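PDB 5WB5: putative eukaryotic translation initiation factor eIF-4E from Leishmania major, which probably binds the 7-methylguanosine cap, including the cap-4 form, of messenger RNA and acts as a factor in translation initiation. Local coordinates for residues W27-D32 and Y77-E82. Sequence-based numbering, arbitrary orientation.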
loop_
_atom_site.group_PDB
_atom_site.type_symbol
_atom_site.label_atom_id
_atom_site.label_comp_id
_atom_site.label_asym_id
_atom_site.label_seq_id
_atom_site.Cartn_x
_atom_site.Cartn_y
_atom_site.Cartn_z
ATOM N N TRP A 27 -3.043 9.859 -1.657
ATOM C CA TRP A 27 -2.826 8.648 -0.872
ATOM C C TRP A 27 -1.668 8.858 0.087
ATOM O O TRP A 27 -0.619 9.370 -0.310
ATOM C CB TRP A 27 -2.542 7.443 -1.775
ATOM C CG TRP A 27 -3.676 7.100 -2.679
ATOM C CD1 TRP A 27 -3.943 7.645 -3.897
ATOM C CD2 TRP A 27 -4.703 6.133 -2.438
ATOM N NE1 TRP A 27 -5.072 7.081 -4.432
ATOM C CE2 TRP A 27 -5.559 6.147 -3.557
ATOM C CE3 TRP A 27 -4.982 5.257 -1.385
ATOM C CZ2 TRP A 27 -6.674 5.318 -3.656
ATOM C CZ3 TRP A 27 -6.092 4.434 -1.484
ATOM C CH2 TRP A 27 -6.925 4.471 -2.613
ATOM N N THR A 28 -1.854 8.449 1.338
ATOM C CA THR A 28 -0.844 8.592 2.374
ATOM C C THR A 28 -0.285 7.225 2.747
ATOM O O THR A 28 -1.034 6.243 2.858
ATOM C CB THR A 28 -1.423 9.272 3.617
ATOM O OG1 THR A 28 -2.025 10.521 3.250
ATOM C CG2 THR A 28 -0.334 9.524 4.650
ATOM N N LEU A 29 1.033 7.183 2.946
ATOM C CA LEU A 29 1.761 5.984 3.336
ATOM C C LEU A 29 2.139 6.062 4.811
ATOM O O LEU A 29 2.537 7.121 5.306
ATOM C CB LEU A 29 3.021 5.817 2.475
ATOM C CG LEU A 29 4.037 4.731 2.854
ATOM C CD1 LEU A 29 3.503 3.343 2.574
ATOM C CD2 LEU A 29 5.354 4.947 2.119
ATOM N N TRP A 30 2.015 4.929 5.503
ATOM C CA TRP A 30 2.333 4.809 6.918
ATOM C C TRP A 30 3.181 3.562 7.127
ATOM O O TRP A 30 3.129 2.616 6.336
ATOM C CB TRP A 30 1.069 4.717 7.784
ATOM C CG TRP A 30 -0.049 5.658 7.404
ATOM C CD1 TRP A 30 -0.717 5.712 6.211
ATOM C CD2 TRP A 30 -0.649 6.652 8.244
ATOM N NE1 TRP A 30 -1.683 6.690 6.254
ATOM C CE2 TRP A 30 -1.663 7.281 7.490
ATOM C CE3 TRP A 30 -0.424 7.076 9.556
ATOM C CZ2 TRP A 30 -2.447 8.310 8.006
ATOM C CZ3 TRP A 30 -1.203 8.099 10.066
ATOM C CH2 TRP A 30 -2.203 8.704 9.291
ATOM N N TYR A 31 3.951 3.561 8.216
ATOM C CA TYR A 31 4.798 2.433 8.588
ATOM C C TYR A 31 4.762 2.240 10.095
ATOM O O TYR A 31 4.891 3.210 10.846
ATOM C CB TYR A 31 6.247 2.653 8.154
ATOM C CG TYR A 31 7.237 1.694 8.781
ATOM C CD1 TYR A 31 7.828 1.977 10.009
ATOM C CD2 TYR A 31 7.588 0.513 8.145
ATOM C CE1 TYR A 31 8.734 1.107 10.582
ATOM C CE2 TYR A 31 8.493 -0.360 8.710
ATOM C CZ TYR A 31 9.065 -0.061 9.925
ATOM O OH TYR A 31 9.969 -0.939 10.479
ATOM N N ASP A 32 4.597 0.996 10.541
ATOM C CA ASP A 32 4.666 0.724 11.975
ATOM C C ASP A 32 5.421 -0.573 12.226
ATOM O O ASP A 32 5.576 -1.410 11.334
ATOM C CB ASP A 32 3.277 0.678 12.635
ATOM C CG ASP A 32 2.428 -0.489 12.169
ATOM O OD1 ASP A 32 2.959 -1.403 11.509
ATOM O OD2 ASP A 32 1.215 -0.492 12.471
ATOM N N TYR A 77 3.382 -1.749 6.192
ATOM C CA TYR A 77 3.076 -0.625 5.316
ATOM C C TYR A 77 1.564 -0.461 5.239
ATOM O O TYR A 77 0.841 -1.436 5.014
ATOM C CB TYR A 77 3.620 -0.850 3.899
ATOM C CG TYR A 77 5.102 -0.615 3.690
ATOM C CD1 TYR A 77 5.735 0.516 4.195
ATOM C CD2 TYR A 77 5.867 -1.522 2.966
ATOM C CE1 TYR A 77 7.088 0.727 3.993
ATOM C CE2 TYR A 77 7.220 -1.320 2.760
ATOM C CZ TYR A 77 7.825 -0.194 3.273
ATOM O OH TYR A 77 9.170 0.009 3.069
ATOM N N HIS A 78 1.095 0.768 5.415
ATOM C CA HIS A 78 -0.296 1.122 5.177
ATOM C C HIS A 78 -0.326 2.158 4.065
ATOM O O HIS A 78 0.564 3.004 3.981
ATOM C CB HIS A 78 -0.970 1.689 6.434
ATOM C CG HIS A 78 -0.708 0.896 7.677
ATOM N ND1 HIS A 78 -1.647 0.055 8.235
ATOM C CD2 HIS A 78 0.384 0.822 8.476
ATOM C CE1 HIS A 78 -1.143 -0.506 9.320
ATOM N NE2 HIS A 78 0.087 -0.058 9.489
ATOM N N PHE A 79 -1.348 2.098 3.219
ATOM C CA PHE A 79 -1.465 3.009 2.081
ATOM C C PHE A 79 -2.950 3.299 1.914
ATOM O O PHE A 79 -3.689 2.459 1.394
ATOM C CB PHE A 79 -0.858 2.391 0.826
ATOM C CG PHE A 79 -0.748 3.339 -0.332
ATOM C CD1 PHE A 79 0.243 4.303 -0.362
ATOM C CD2 PHE A 79 -1.625 3.250 -1.402
ATOM C CE1 PHE A 79 0.351 5.171 -1.431
ATOM C CE2 PHE A 79 -1.522 4.113 -2.471
ATOM C CZ PHE A 79 -0.532 5.074 -2.488
ATOM N N PHE A 80 -3.389 4.471 2.374
ATOM C CA PHE A 80 -4.815 4.764 2.476
ATOM C C PHE A 80 -5.129 6.120 1.869
ATOM O O PHE A 80 -4.283 7.016 1.844
ATOM C CB PHE A 80 -5.290 4.742 3.936
ATOM C CG PHE A 80 -5.611 3.369 4.442
ATOM C CD1 PHE A 80 -4.608 2.430 4.616
ATOM C CD2 PHE A 80 -6.918 3.012 4.737
ATOM C CE1 PHE A 80 -4.900 1.160 5.076
ATOM C CE2 PHE A 80 -7.217 1.746 5.198
ATOM C CZ PHE A 80 -6.205 0.817 5.369
ATOM N N GLN A 81 -6.363 6.267 1.384
ATOM C CA GLN A 81 -6.787 7.553 0.846
ATOM C C GLN A 81 -6.521 8.656 1.862
ATOM O O GLN A 81 -6.606 8.445 3.076
ATOM C CB GLN A 81 -8.272 7.526 0.475
ATOM C CG GLN A 81 -8.831 8.893 0.099
ATOM C CD GLN A 81 -10.208 8.816 -0.527
ATOM O OE1 GLN A 81 -10.724 7.730 -0.791
ATOM N NE2 GLN A 81 -10.811 9.974 -0.775
ATOM N N GLU A 82 -6.185 9.841 1.360
ATOM C CA GLU A 82 -5.903 10.961 2.246
ATOM C C GLU A 82 -7.133 11.290 3.083
ATOM O O GLU A 82 -8.265 11.261 2.593
ATOM C CB GLU A 82 -5.469 12.186 1.442
ATOM C CG GLU A 82 -4.871 13.291 2.298
ATOM C CD GLU A 82 -4.305 14.427 1.472
ATOM O OE1 GLU A 82 -4.748 14.602 0.317
ATOM O OE2 GLU A 82 -3.413 15.142 1.975
#
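Thr-28 and Phe-80 face each other as a hydrogen-bonded pair, as do Trp-30 and His-78, where two neighbouring antiparallel strands run side by side in the curved sheet of the eIF4E fold. Four backbone hydrogen bonds join the strands: Thr-28 N to Phe-80 O (2.9 Å), Phe-80 N to Thr-28 O, Trp-30 N to His-78 O and His-78 N to Trp-30 O. Between these, the CA of Leu-29 approaches His-78 O at 3.3 Å, a CA-H...O contact.

Apolar contacts link the side chains of Leu-29, Tyr-31, Tyr-77 and Phe-79 on one face. Leu-29 CD1 lies 3.9 Å from Tyr-77 CD1, and Tyr-31 CD2 meets Tyr-77 CE1. Phe-79 and Trp-27 pack against helix 133-147, while Tyr-31 and Tyr-77 each touch an apolar side chain of another protein's chain. The Trp-27 five-membered ring and the Phe-79 ring are nearly parallel (5°) but slid apart, with centroids 5.1 Å from each other, and barely overlap, while Gln-81 CA sits over one face of the indole near its rim.

On the other face, Trp-30 CB rests 3.9 Å from His-78 CB. Here the polar contact is at the strand end: Asp-32, with CG between backbone N and carbonyl carbon (chi1 67°), sets its carboxylate perpendicular to the imidazole, and His-78 NE2 gives Asp-32 OD2 a weak hydrogen bond of 3.2 Å.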